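Local coordinates for uncharacterized protein (Kutzneria albida DSM 43870, PDB 5M6Q), which acts as a microbial transglutaminase, probably joining protein glutamine side chains to primary amines and so cross-linking proteins, at residues A[148-152]-A[153-157]; A[65-69]-A[70-74]; A[106-109]-A[110-113]; A[75-78]-A[79-83]; A[134-137]-A[138-141]. All coordinates share one frame; numbering follows the deposited sequence.

Contact 1 of 5, residues A[148-152]-A[153-157]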
loop_
_atom_site.group_PDB
_atom_site.type_symbol
_atom_site.label_atom_id
_atom_site.label_comp_id
_atom_site.label_asym_id
_atom_site.label_seq_id
_atom_site.Cartn_x
_atom_site.Cartn_y
_atom_site.Cartn_z
ATOM N N TYR A 148 16.830 5.904 -0.994
ATOM C CA TYR A 148 15.432 5.891 -0.570
ATOM C C TYR A 148 15.223 6.685 0.710
ATOM O O TYR A 148 14.272 6.454 1.445
ATOM C CB TYR A 148 14.939 4.448 -0.427
ATOM C CG TYR A 148 15.072 3.715 -1.732
ATOM C CD1 TYR A 148 14.250 4.036 -2.810
ATOM C CD2 TYR A 148 16.055 2.747 -1.913
ATOM C CE1 TYR A 148 14.378 3.390 -4.008
ATOM C CE2 TYR A 148 16.197 2.097 -3.116
ATOM C CZ TYR A 148 15.361 2.427 -4.163
ATOM O OH TYR A 148 15.509 1.795 -5.378
ATOM N N ARG A 149 16.095 7.655 0.960
ATOM C CA ARG A 149 15.903 8.514 2.122
ATOM C C ARG A 149 14.747 9.480 1.874
ATOM O O ARG A 149 14.620 10.047 0.785
ATOM C CB ARG A 149 17.183 9.278 2.462
ATOM C CG ARG A 149 18.365 8.362 2.850
ATOM C CD ARG A 149 18.445 7.979 4.359
ATOM N NE ARG A 149 17.258 7.296 4.892
ATOM C CZ ARG A 149 16.892 6.058 4.573
ATOM N NH1 ARG A 149 17.612 5.351 3.710
ATOM N NH2 ARG A 149 15.795 5.527 5.105
ATOM N N PRO A 150 13.889 9.658 2.887
ATOM C CA PRO A 150 12.756 10.576 2.738
ATOM C C PRO A 150 13.226 12.016 2.606
ATOM O O PRO A 150 14.201 12.420 3.228
ATOM C CB PRO A 150 11.947 10.369 4.025
ATOM C CG PRO A 150 12.489 9.076 4.644
ATOM C CD PRO A 150 13.937 9.046 4.228
ATOM N N ASP A 151 12.559 12.759 1.738
ATOM C CA ASP A 151 12.755 14.192 1.630
ATOM C C ASP A 151 12.664 14.816 3.028
ATOM O O ASP A 151 11.664 14.633 3.728
ATOM C CB ASP A 151 11.700 14.787 0.695
ATOM C CG ASP A 151 11.965 16.238 0.357
ATOM O OD1 ASP A 151 11.771 17.106 1.237
ATOM O OD2 ASP A 151 12.338 16.506 -0.803
ATOM N N ARG A 152 13.705 15.538 3.438
ATOM C CA ARG A 152 13.728 16.170 4.759
ATOM C C ARG A 152 12.559 17.124 4.985
ATOM O O ARG A 152 12.252 17.467 6.124
ATOM C CB ARG A 152 15.034 16.944 4.973
ATOM C CG ARG A 152 16.274 16.093 5.157
ATOM C CD ARG A 152 17.536 16.965 5.238
ATOM N NE ARG A 152 18.192 17.089 3.933
ATOM C CZ ARG A 152 18.330 18.223 3.246
ATOM N NH1 ARG A 152 17.884 19.375 3.733
ATOM N NH2 ARG A 152 18.932 18.196 2.067
ATOM N N GLU A 153 11.909 17.573 3.916
ATOM C CA GLU A 153 10.798 18.504 4.088
ATOM C C GLU A 153 9.427 17.827 3.933
ATOM O O GLU A 153 8.519 18.063 4.714
ATOM C CB GLU A 153 10.926 19.669 3.101
ATOM C CG GLU A 153 10.112 20.895 3.485
ATOM C CD GLU A 153 9.504 21.625 2.275
ATOM O OE1 GLU A 153 9.639 21.126 1.134
ATOM O OE2 GLU A 153 8.875 22.695 2.467
ATOM N N THR A 154 9.278 16.975 2.931
ATOM C CA THR A 154 7.965 16.421 2.639
ATOM C C THR A 154 7.827 14.973 3.075
ATOM O O THR A 154 6.730 14.421 3.000
ATOM C CB THR A 154 7.648 16.489 1.148
ATOM O OG1 THR A 154 8.549 15.629 0.435
ATOM C CG2 THR A 154 7.778 17.911 0.650
ATOM N N ASP A 155 8.939 14.369 3.496
ATOM C CA ASP A 155 8.965 12.969 3.898
ATOM C C ASP A 155 8.718 12.024 2.701
ATOM O O ASP A 155 8.513 10.822 2.883
ATOM C CB ASP A 155 7.923 12.735 5.005
ATOM C CG ASP A 155 8.203 11.497 5.839
ATOM O OD1 ASP A 155 9.394 11.181 6.089
ATOM O OD2 ASP A 155 7.217 10.856 6.270
ATOM N N GLN A 156 8.751 12.544 1.473
ATOM C CA GLN A 156 8.467 11.681 0.323
ATOM C C GLN A 156 9.688 10.867 -0.083
ATOM O O GLN A 156 10.808 11.357 -0.092
ATOM C CB GLN A 156 7.957 12.483 -0.889
ATOM C CG GLN A 156 7.538 11.596 -2.078
ATOM C CD GLN A 156 6.719 12.365 -3.122
ATOM O OE1 GLN A 156 6.729 13.590 -3.140
ATOM N NE2 GLN A 156 6.005 11.642 -3.981
ATOM N N VAL A 157 9.457 9.605 -0.417
ATOM C CA VAL A 157 10.543 8.742 -0.827
ATOM C C VAL A 157 10.466 8.563 -2.331
ATOM O O VAL A 157 9.416 8.215 -2.866
ATOM C CB VAL A 157 10.492 7.392 -0.097
ATOM C CG1 VAL A 157 11.459 6.407 -0.739
ATOM C CG2 VAL A 157 10.798 7.585 1.369
#

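Contact 2 of 5, residues A[65-69]-A[70-74]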
loop_
_atom_site.group_PDB
_atom_site.type_symbol
_atom_site.label_atom_id
_atom_site.label_comp_id
_atom_site.label_asym_id
_atom_site.label_seq_id
_atom_site.Cartn_x
_atom_site.Cartn_y
_atom_site.Cartn_z
ATOM N N LEU A 65 3.308 7.654 -4.581
ATOM C CA LEU A 65 3.144 8.503 -3.410
ATOM C C LEU A 65 3.573 7.722 -2.187
ATOM O O LEU A 65 2.729 7.237 -1.426
ATOM C CB LEU A 65 1.692 8.972 -3.262
ATOM C CG LEU A 65 1.065 9.845 -4.357
ATOM C CD1 LEU A 65 -0.366 10.197 -3.959
ATOM C CD2 LEU A 65 1.887 11.129 -4.667
ATOM N N SER A 66 4.889 7.603 -2.014
ATOM C CA SER A 66 5.481 6.809 -0.931
ATOM C C SER A 66 6.196 7.710 0.060
ATOM O O SER A 66 6.907 8.625 -0.341
ATOM C CB SER A 66 6.468 5.773 -1.480
ATOM O OG SER A 66 5.806 4.792 -2.252
ATOM N N PHE A 67 6.063 7.407 1.350
ATOM C CA PHE A 67 6.600 8.287 2.387
ATOM C C PHE A 67 7.331 7.514 3.494
ATOM O O PHE A 67 7.037 6.348 3.743
ATOM C CB PHE A 67 5.458 9.137 2.970
ATOM C CG PHE A 67 4.665 9.848 1.921
ATOM C CD1 PHE A 67 5.137 11.028 1.362
ATOM C CD2 PHE A 67 3.473 9.332 1.459
ATOM C CE1 PHE A 67 4.420 11.682 0.382
ATOM C CE2 PHE A 67 2.759 9.981 0.470
ATOM C CZ PHE A 67 3.228 11.153 -0.066
ATOM N N GLY A 68 8.289 8.178 4.144
ATOM C CA GLY A 68 9.084 7.571 5.196
ATOM C C GLY A 68 8.300 7.288 6.472
ATOM O O GLY A 68 8.676 6.420 7.256
ATOM N N SER A 69 7.205 8.003 6.696
ATOM C CA SER A 69 6.441 7.763 7.919
ATOM C C SER A 69 4.940 7.630 7.675
ATOM O O SER A 69 4.383 8.244 6.767
ATOM C CB SER A 69 6.708 8.874 8.937
ATOM O OG SER A 69 5.973 10.037 8.621
ATOM N N LEU A 70 4.296 6.802 8.492
ATOM C CA LEU A 70 2.858 6.594 8.424
ATOM C C LEU A 70 2.080 7.906 8.581
ATOM O O LEU A 70 1.102 8.129 7.877
ATOM C CB LEU A 70 2.420 5.588 9.491
ATOM C CG LEU A 70 0.918 5.332 9.575
ATOM C CD1 LEU A 70 0.381 4.802 8.237
ATOM C CD2 LEU A 70 0.578 4.389 10.746
ATOM N N ARG A 71 2.530 8.790 9.471
ATOM C CA ARG A 71 1.799 10.031 9.716
ATOM C C ARG A 71 1.722 10.920 8.465
ATOM O O ARG A 71 0.694 11.546 8.194
ATOM C CB ARG A 71 2.440 10.799 10.879
ATOM C CG ARG A 71 2.209 10.113 12.230
ATOM C CD ARG A 71 3.083 10.667 13.337
ATOM N NE ARG A 71 2.621 11.975 13.788
ATOM C CZ ARG A 71 3.170 13.126 13.421
ATOM N NH1 ARG A 71 4.214 13.137 12.597
ATOM N NH2 ARG A 71 2.678 14.268 13.884
ATOM N N THR A 72 2.801 10.965 7.700
ATOM C CA THR A 72 2.771 11.722 6.457
ATOM C C THR A 72 1.776 11.109 5.487
ATOM O O THR A 72 1.023 11.830 4.836
ATOM C CB THR A 72 4.141 11.781 5.786
ATOM O OG1 THR A 72 5.128 12.247 6.717
ATOM C CG2 THR A 72 4.095 12.706 4.569
ATOM N N ALA A 73 1.794 9.782 5.367
ATOM C CA ALA A 73 0.867 9.098 4.478
ATOM C C ALA A 73 -0.566 9.378 4.904
ATOM O O ALA A 73 -1.457 9.533 4.073
ATOM C CB ALA A 73 1.128 7.594 4.462
ATOM N N GLU A 74 -0.790 9.430 6.210
ATOM C CA GLU A 74 -2.133 9.714 6.694
ATOM C C GLU A 74 -2.567 11.141 6.350
ATOM O O GLU A 74 -3.743 11.379 6.048
ATOM C CB GLU A 74 -2.208 9.453 8.200
ATOM C CG GLU A 74 -2.201 7.956 8.480
ATOM C CD GLU A 74 -2.015 7.625 9.939
ATOM O OE1 GLU A 74 -1.100 8.200 10.568
ATOM O OE2 GLU A 74 -2.790 6.783 10.442
#

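Contact 3 of 5, residues A[106-109]-A[110-113]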
loop_
_atom_site.group_PDB
_atom_site.type_symbol
_atom_site.label_atom_id
_atom_site.label_comp_id
_atom_site.label_asym_id
_atom_site.label_seq_id
_atom_site.Cartn_x
_atom_site.Cartn_y
_atom_site.Cartn_z
ATOM N N LEU A 106 4.502 17.917 -3.458
ATOM C CA LEU A 106 4.822 16.510 -3.705
ATOM C C LEU A 106 5.068 16.174 -5.172
ATOM O O LEU A 106 4.602 16.879 -6.055
ATOM C CB LEU A 106 3.690 15.629 -3.196
ATOM C CG LEU A 106 3.402 15.743 -1.700
ATOM C CD1 LEU A 106 2.297 14.784 -1.321
ATOM C CD2 LEU A 106 4.662 15.457 -0.930
ATOM N N LYS A 107 5.772 15.071 -5.423
ATOM C CA LYS A 107 5.900 14.547 -6.775
ATOM C C LYS A 107 4.842 13.480 -7.030
ATOM O O LYS A 107 4.436 12.784 -6.097
ATOM C CB LYS A 107 7.303 13.990 -6.993
ATOM C CG LYS A 107 8.370 15.052 -6.722
ATOM C CD LYS A 107 9.673 14.760 -7.445
ATOM C CE LYS A 107 10.439 16.054 -7.792
ATOM N NZ LYS A 107 10.779 16.845 -6.578
ATOM N N ASN A 108 4.364 13.399 -8.274
ATOM C CA ASN A 108 3.532 12.282 -8.766
ATOM C C ASN A 108 2.082 12.285 -8.324
ATOM O O ASN A 108 1.399 11.285 -8.491
ATOM C CB ASN A 108 4.132 10.933 -8.354
ATOM C CG ASN A 108 5.614 10.857 -8.613
ATOM O OD1 ASN A 108 6.079 11.246 -9.678
ATOM N ND2 ASN A 108 6.372 10.365 -7.627
ATOM N N VAL A 109 1.604 13.389 -7.765
ATOM C CA VAL A 109 0.232 13.441 -7.273
ATOM C C VAL A 109 -0.762 13.403 -8.426
ATOM O O VAL A 109 -1.798 12.747 -8.344
ATOM C CB VAL A 109 0.006 14.691 -6.403
ATOM C CG1 VAL A 109 -1.422 14.706 -5.877
ATOM C CG2 VAL A 109 1.021 14.715 -5.257
ATOM N N VAL A 110 -0.444 14.099 -9.513
ATOM C CA VAL A 110 -1.345 14.127 -10.659
ATOM C C VAL A 110 -1.406 12.740 -11.298
ATOM O O VAL A 110 -2.477 12.233 -11.607
ATOM C CB VAL A 110 -0.925 15.205 -11.690
ATOM C CG1 VAL A 110 -1.849 15.158 -12.904
ATOM C CG2 VAL A 110 -0.948 16.591 -11.050
ATOM N N LYS A 111 -0.251 12.123 -11.471
ATOM C CA LYS A 111 -0.163 10.778 -12.024
ATOM C C LYS A 111 -0.943 9.740 -11.191
ATOM O O LYS A 111 -1.406 8.723 -11.722
ATOM C CB LYS A 111 1.313 10.378 -12.128
ATOM C CG LYS A 111 1.585 9.139 -12.967
ATOM C CD LYS A 111 2.815 8.360 -12.475
ATOM C CE LYS A 111 4.120 9.065 -12.811
ATOM N NZ LYS A 111 5.323 8.207 -12.535
ATOM N N ALA A 112 -1.087 9.997 -9.889
ATOM C CA ALA A 112 -1.694 9.028 -8.975
ATOM C C ALA A 112 -3.174 8.819 -9.255
ATOM O O ALA A 112 -3.707 7.754 -8.978
ATOM C CB ALA A 112 -1.494 9.457 -7.529
ATOM N N LEU A 113 -3.839 9.830 -9.810
ATOM C CA LEU A 113 -5.246 9.688 -10.168
ATOM C C LEU A 113 -5.470 8.783 -11.382
ATOM O O LEU A 113 -4.882 8.997 -12.440
ATOM C CB LEU A 113 -5.856 11.059 -10.454
ATOM C CG LEU A 113 -7.354 11.108 -10.746
ATOM C CD1 LEU A 113 -8.159 11.078 -9.455
ATOM C CD2 LEU A 113 -7.668 12.356 -11.564
#

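Contact 4 of 5, residues A[75-78]-A[79-83]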
loop_
_atom_site.group_PDB
_atom_site.type_symbol
_atom_site.label_atom_id
_atom_site.label_comp_id
_atom_site.label_asym_id
_atom_site.label_seq_id
_atom_site.Cartn_x
_atom_site.Cartn_y
_atom_site.Cartn_z
ATOM N N ALA A 75 -1.632 12.083 6.372
ATOM C CA ALA A 75 -1.974 13.466 6.034
ATOM C C ALA A 75 -2.279 13.584 4.540
ATOM O O ALA A 75 -3.160 14.325 4.119
ATOM C CB ALA A 75 -0.847 14.418 6.422
ATOM N N VAL A 76 -1.542 12.833 3.743
ATOM C CA VAL A 76 -1.703 12.879 2.303
ATOM C C VAL A 76 -3.015 12.189 1.929
ATOM O O VAL A 76 -3.761 12.661 1.076
ATOM C CB VAL A 76 -0.476 12.258 1.611
ATOM C CG1 VAL A 76 -0.768 11.972 0.135
ATOM C CG2 VAL A 76 0.728 13.230 1.760
ATOM N N GLN A 77 -3.321 11.097 2.619
ATOM C CA GLN A 77 -4.603 10.418 2.455
ATOM C C GLN A 77 -5.761 11.367 2.732
ATOM O O GLN A 77 -6.693 11.468 1.933
ATOM C CB GLN A 77 -4.695 9.198 3.386
ATOM C CG GLN A 77 -6.000 8.419 3.255
ATOM C CD GLN A 77 -6.171 7.375 4.347
ATOM O OE1 GLN A 77 -5.751 7.578 5.495
ATOM N NE2 GLN A 77 -6.779 6.244 3.994
ATOM N N ALA A 78 -5.710 12.070 3.857
ATOM C CA ALA A 78 -6.815 12.973 4.194
ATOM C C ALA A 78 -6.927 14.098 3.165
ATOM O O ALA A 78 -8.025 14.471 2.769
ATOM C CB ALA A 78 -6.650 13.541 5.588
ATOM N N ALA A 79 -5.796 14.623 2.718
ATOM C CA ALA A 79 -5.817 15.709 1.752
ATOM C C ALA A 79 -6.458 15.246 0.432
ATOM O O ALA A 79 -7.310 15.935 -0.133
ATOM C CB ALA A 79 -4.410 16.239 1.521
ATOM N N LEU A 80 -6.050 14.075 -0.048
ATOM C CA LEU A 80 -6.588 13.535 -1.286
ATOM C C LEU A 80 -8.065 13.175 -1.182
ATOM O O LEU A 80 -8.832 13.441 -2.110
ATOM C CB LEU A 80 -5.800 12.306 -1.724
ATOM C CG LEU A 80 -4.390 12.566 -2.234
ATOM C CD1 LEU A 80 -3.705 11.230 -2.404
ATOM C CD2 LEU A 80 -4.405 13.355 -3.544
ATOM N N ASN A 81 -8.464 12.549 -0.076
ATOM C CA ASN A 81 -9.873 12.232 0.135
ATOM C C ASN A 81 -10.722 13.506 0.141
ATOM O O ASN A 81 -11.826 13.531 -0.396
ATOM C CB ASN A 81 -10.077 11.455 1.441
ATOM C CG ASN A 81 -9.836 9.964 1.277
ATOM O OD1 ASN A 81 -9.896 9.425 0.168
ATOM N ND2 ASN A 81 -9.554 9.292 2.382
ATOM N N LYS A 82 -10.198 14.568 0.733
ATOM C CA LYS A 82 -10.910 15.836 0.756
ATOM C C LYS A 82 -11.150 16.365 -0.676
ATOM O O LYS A 82 -12.245 16.822 -1.001
ATOM C CB LYS A 82 -10.137 16.847 1.599
ATOM C CG LYS A 82 -10.844 18.169 1.846
ATOM C CD LYS A 82 -10.058 18.992 2.870
ATOM C CE LYS A 82 -10.769 20.289 3.264
ATOM N NZ LYS A 82 -10.584 21.367 2.251
ATOM N N ILE A 83 -10.147 16.261 -1.541
ATOM C CA ILE A 83 -10.324 16.697 -2.927
ATOM C C ILE A 83 -11.269 15.790 -3.735
ATOM O O ILE A 83 -12.163 16.299 -4.404
ATOM C CB ILE A 83 -8.987 16.819 -3.644
ATOM C CG1 ILE A 83 -8.189 17.988 -3.057
ATOM C CG2 ILE A 83 -9.227 17.009 -5.151
ATOM C CD1 ILE A 83 -6.774 18.100 -3.580
#

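Contact 5 of 5, residues A[134-137]-A[138-141]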
loop_
_atom_site.group_PDB
_atom_site.type_symbol
_atom_site.label_atom_id
_atom_site.label_comp_id
_atom_site.label_asym_id
_atom_site.label_seq_id
_atom_site.Cartn_x
_atom_site.Cartn_y
_atom_site.Cartn_z
ATOM N N TRP A 134 19.398 -2.001 -1.927
ATOM C CA TRP A 134 20.426 -2.210 -2.940
ATOM C C TRP A 134 19.820 -2.740 -4.241
ATOM O O TRP A 134 19.986 -3.907 -4.578
ATOM C CB TRP A 134 21.495 -3.175 -2.412
ATOM C CG TRP A 134 22.893 -2.791 -2.777
ATOM C CD1 TRP A 134 23.344 -2.438 -4.015
ATOM C CD2 TRP A 134 24.027 -2.732 -1.908
ATOM N NE1 TRP A 134 24.682 -2.152 -3.969
ATOM C CE2 TRP A 134 25.129 -2.327 -2.688
ATOM C CE3 TRP A 134 24.217 -2.976 -0.546
ATOM C CZ2 TRP A 134 26.410 -2.169 -2.154
ATOM C CZ3 TRP A 134 25.491 -2.814 -0.015
ATOM C CH2 TRP A 134 26.569 -2.416 -0.819
ATOM N N GLN A 135 19.135 -1.872 -4.975
ATOM C CA GLN A 135 18.288 -2.308 -6.081
ATOM C C GLN A 135 19.079 -2.579 -7.351
ATOM O O GLN A 135 18.576 -3.192 -8.297
ATOM C CB GLN A 135 17.198 -1.260 -6.342
ATOM C CG GLN A 135 16.026 -1.366 -5.361
ATOM C CD GLN A 135 15.350 -2.723 -5.423
ATOM O OE1 GLN A 135 14.746 -3.084 -6.438
ATOM N NE2 GLN A 135 15.455 -3.485 -4.345
ATOM N N ASN A 136 20.320 -2.108 -7.366
ATOM C CA ASN A 136 21.255 -2.383 -8.448
ATOM C C ASN A 136 22.549 -2.811 -7.804
ATOM O O ASN A 136 23.151 -2.042 -7.061
ATOM C CB ASN A 136 21.468 -1.151 -9.327
ATOM C CG ASN A 136 22.320 -1.438 -10.555
ATOM O OD1 ASN A 136 23.243 -2.257 -10.524
ATOM N ND2 ASN A 136 22.003 -0.760 -11.652
ATOM N N PRO A 137 22.984 -4.049 -8.080
ATOM C CA PRO A 137 24.185 -4.566 -7.417
ATOM C C PRO A 137 25.431 -3.736 -7.763
ATOM O O PRO A 137 26.424 -3.809 -7.048
ATOM C CB PRO A 137 24.289 -5.998 -7.944
ATOM C CG PRO A 137 23.474 -6.027 -9.193
ATOM C CD PRO A 137 22.408 -5.002 -9.042
ATOM N N ASP A 138 25.346 -2.937 -8.827
ATOM C CA ASP A 138 26.431 -2.045 -9.220
ATOM C C ASP A 138 26.529 -0.796 -8.335
ATOM O O ASP A 138 27.589 -0.173 -8.266
ATOM C CB ASP A 138 26.268 -1.609 -10.680
ATOM C CG ASP A 138 26.541 -2.737 -11.669
ATOM O OD1 ASP A 138 27.341 -3.642 -11.336
ATOM O OD2 ASP A 138 25.954 -2.709 -12.779
ATOM N N TRP A 139 25.431 -0.417 -7.681
ATOM C CA TRP A 139 25.451 0.757 -6.808
ATOM C C TRP A 139 26.505 0.582 -5.721
ATOM O O TRP A 139 26.732 -0.527 -5.235
ATOM C CB TRP A 139 24.089 0.991 -6.147
ATOM C CG TRP A 139 22.993 1.409 -7.051
ATOM C CD1 TRP A 139 23.072 1.674 -8.391
ATOM C CD2 TRP A 139 21.632 1.629 -6.677
ATOM N NE1 TRP A 139 21.838 2.039 -8.874
ATOM C CE2 TRP A 139 20.938 2.029 -7.842
ATOM C CE3 TRP A 139 20.932 1.538 -5.467
ATOM C CZ2 TRP A 139 19.579 2.326 -7.830
ATOM C CZ3 TRP A 139 19.578 1.824 -5.461
ATOM C CH2 TRP A 139 18.916 2.215 -6.634
ATOM N N SER A 140 27.149 1.675 -5.344
ATOM C CA SER A 140 27.971 1.682 -4.154
ATOM C C SER A 140 27.064 1.558 -2.941
ATOM O O SER A 140 25.845 1.769 -3.034
ATOM C CB SER A 140 28.780 2.968 -4.062
ATOM O OG SER A 140 27.898 4.067 -3.876
ATOM N N GLU A 141 27.649 1.232 -1.798
ATOM C CA GLU A 141 26.881 1.173 -0.557
ATOM C C GLU A 141 26.304 2.545 -0.197
ATOM O O GLU A 141 25.193 2.642 0.335
ATOM C CB GLU A 141 27.748 0.652 0.588
ATOM C CG GLU A 141 27.008 0.510 1.904
ATOM C CD GLU A 141 27.928 0.120 3.036
ATOM O OE1 GLU A 141 29.039 0.691 3.111
ATOM O OE2 GLU A 141 27.548 -0.763 3.839
HETATM O O HOH W 1 20.947 2.141 -11.804
#

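Contact 1 of 5, residues A[148-152]-A[153-157]
The backbone hydrogen bonds between Asp151 and Asp155 and between Asp151 and Gln156 reverse the chain so sharply that the two halves run almost antiparallel. Asp151 N gives its hydrogen to Gln156 O at 2.9 Å in a nearly straight bond (173°), and Asp151 O accepts from Asp155 N at 2.7 Å. Asp155 ends the reversal with a positive phi of 67°. This tight turn lies in the loop between helix 141-146 and strand 174-179, and backbone bonds from Asp155 to Gly68 and from Val157 to Ser66 fasten it to edge strand 66-67.

The side-chain bonds converge on the same aspartate. With CG swung away from its backbone N (chi1 -171°), Asp151 turns its carboxylate into the bend, where OD1 takes the amide of Glu153 at 2.7 Å on its anti side and that of Thr154 at 3.0 Å from above the carboxylate plane. The first of these bonds makes an Asx turn. Thr154 OG1 accepts from Gln156 N, which gives an ST turn.

Apolar contacts are fewer. The apolar ring of Pro150 gives Val157 CG2 a surface to lie beside, 4.0 Å from CG, while Val157 CG1 touches Tyr148 CB.

Other polar ends are held by more distant parts of the chain: Asp155 OD2 by Ser69 and Thr72, Gln156 NE2 by Lys107 O, Arg149 by Glu214.

Two amides shared by one carboxylate oxygen fix the rotation of Asp151 and would be expected to favour its charged form. Glu153 OE1, 4.6 Å from Asp151 OD1, would probably oppose this only mildly, as Arg105 pairs with Glu153.

Contact 2 of 5, residues A[65-69]-A[70-74]
Ser69 and Thr72 meet because each hydroxyl is rotated toward the other: Ser69 OG sits between its own backbone N and carbonyl carbon (chi1 79°), while Thr72 OG1 lies beside its backbone N, leaving CG2, anti to the backbone N, to face Phe67. The hydroxyl oxygens, Ser69 OG and Thr72 OG1, come within 3.0 Å, and both are hydrogen-bonded to Asp155 OD2, a carboxylate oxygen that bridges them.

Ser69 is the N-cap of helix 70-84. Its OG accepts from Thr72 N in a weak bond of 3.4 Å, a role that suits serine, whose short side chain folds back easily on the first turn. Ser69 O is also taken up by that turn: Ala73 N donates to it weakly but almost straight (166°), and Thr72 N makes a further weak, strongly bent bond.

Phe67, on the short edge strand 66-67, packs its ring on the first turn of the helix. Thr72 crosses it at about a right angle, with CG2 3.8 Å from Phe67 CD1. Next to this, Ala73 CB is 4.2 Å from Phe67 CD2; a small residue lets the ring approach the helix backbone, and Val76 of the same helix meets its far end.

Contact 3 of 5, residues A[106-109]-A[110-113]
Asn108 starts the exchange with Lys111 and Ala112. It carries a positive phi of 76°, a left-handed conformation that asparagine tolerates better than most residues, and this sets its carbonyl over the coming turn. Asn108 O receives Ala112 N at 3.1 Å, although the bond is weak and strongly bent (125°). Lys111 CB lies 3.7 Å from Asn108 O as the turn winds past it. The amide of Asn108 has its own partner, ND2 donating to Asn64 O.

Val109 comes next. Its carbonyl oxygen is the second acceptor for Ala112 N, at 3.2 Å and again weakly, so a single amide is shared between carbonyls three and four residues back. Val109 O also receives the hydroxyl of Tyr93. Alanine suits position 112 because its buried methyl is where Leu65 packs. The methyls of Val109 pack on Leu80, Leu65 and Val97, an apolar setting that suits a valine's two branches.

Lys111 leaves the turn with CG beside its own carbonyl carbon (chi1 -167°) and then bends further along the chain. Its NZ has a partner outside the two segments, a salt bridge to the sulfonate of a bound MES molecule, probably from the crystallisation liquor. Leu113 N closes the far end on Val110 O, at 3.3 Å.

The whole is a short, weakly bonded helix of little more than one turn, 109-112, whose Val109, with Leu113 just after it, packs against the longer helices 70-84 and 90-99.

Contact 4 of 5, residues A[75-78]-A[79-83]
Residues Ala75 to Ala78 and Ala79 to Ile83 are consecutive turns of helix 70-84, tied by four hydrogen bonds, each from an amide to the carbonyl four residues back. Ala79 N reaches Ala75 O, and Lys82 N reaches Ala78 O, both at 3.0 Å. The two middle bonds are straighter: Leu80 N meets Val76 O at 2.9 Å, and Asn81 N meets Gln77 O, also at 2.9 Å, with 168° at the hydrogen. Such regular bonding leaves every carbonyl of the first turn occupied by the second.

Side chains four residues apart then lie alongside each other, pointing the same way. Val76 CG1 runs beside Leu80 and touches CD1 at 4.0 Å, while Leu80 CG leans over Val76 O at 3.4 Å. Ala79, buried, offers only a methyl, on which Leu103 packs.

On another side Gln77 and Asn81 make a polar pair, their amide planes 34° apart. Gln77 CG lies 3.8 Å from Asn81 ND2, a contact of chain against amide, because both polar ends serve strand 122-131: Gln77 NE2 donates to Ala124 O and also to Gln180, and Asn81 OD1 accepts from Ala124 N. Amides suit these places, since they can both give and take bonds from the backbone of a strand.

Ala78 and Lys82 face solvent, whereas Val76, Leu80 and Ile83 are buried; the result is an amphipathic alpha-helix whose buried side lies between strands 214-223 and 122-131 of the antiparallel sheet and helix 90-99 with the loop at Leu103.

Contact 5 of 5, residues A[134-137]-A[138-141]
The indole of Trp139 carries Asn136 CB on one face, a CH-pi contact 3.4 Å from the centroid of the five-membered ring and 16° off its normal. At the edge of the same indole NE1 donates to a water, which also accepts from Asn136 ND2, so one water joins the indole N-H to the Asn136 amide. Trp134 is used at its edge: NE1 donates to Trp139 O at 2.9 Å, the acceptor being tilted a little from the ring plane. The far end of that indole meets Glu141, Trp134 CH2 lying 3.6 Å from Glu141 CB.

With CG trans to the backbone N (chi1 -174°), Asn136 brings OD1 to Asp138 N at 2.8 Å, an Asx turn. Proline suits the next place, its restricted phi matching the bend. Gln135 CB touches Trp139 CH2, and the cationic end of Arg143 makes a cation-pi contact with the same indole.

Trp139 N donates to Asn136 O at 2.9 Å, closing a type I beta turn from Asn136 to Trp139; immediately afterwards Ser140, as N-cap, starts helix 141-146 by accepting from Arg143 N.

Overall arrangement
From the N terminus, contact 2 leads from edge strand 66-67 into helix 70-84, and contact 4 continues along that helix. Contact 3 follows after helix 90-99, and Leu106 and Val109 of it rest on Val76 and Leu80 of contact 4, while Leu65 of contact 2 packs on helix 109-112 of contact 3. Strand 122-131 then leads to the turn of contact 5 and, beyond helix 141-146, to the reversal of contact 1. All five follow one another in series; none nests or crosses. Contact 1 touches three of the others: Val157 N bonds to Ser66 O of contact 2, Gln156 reaches contact 3, and Tyr148 packs on Gln135 and Trp139 of contact 5.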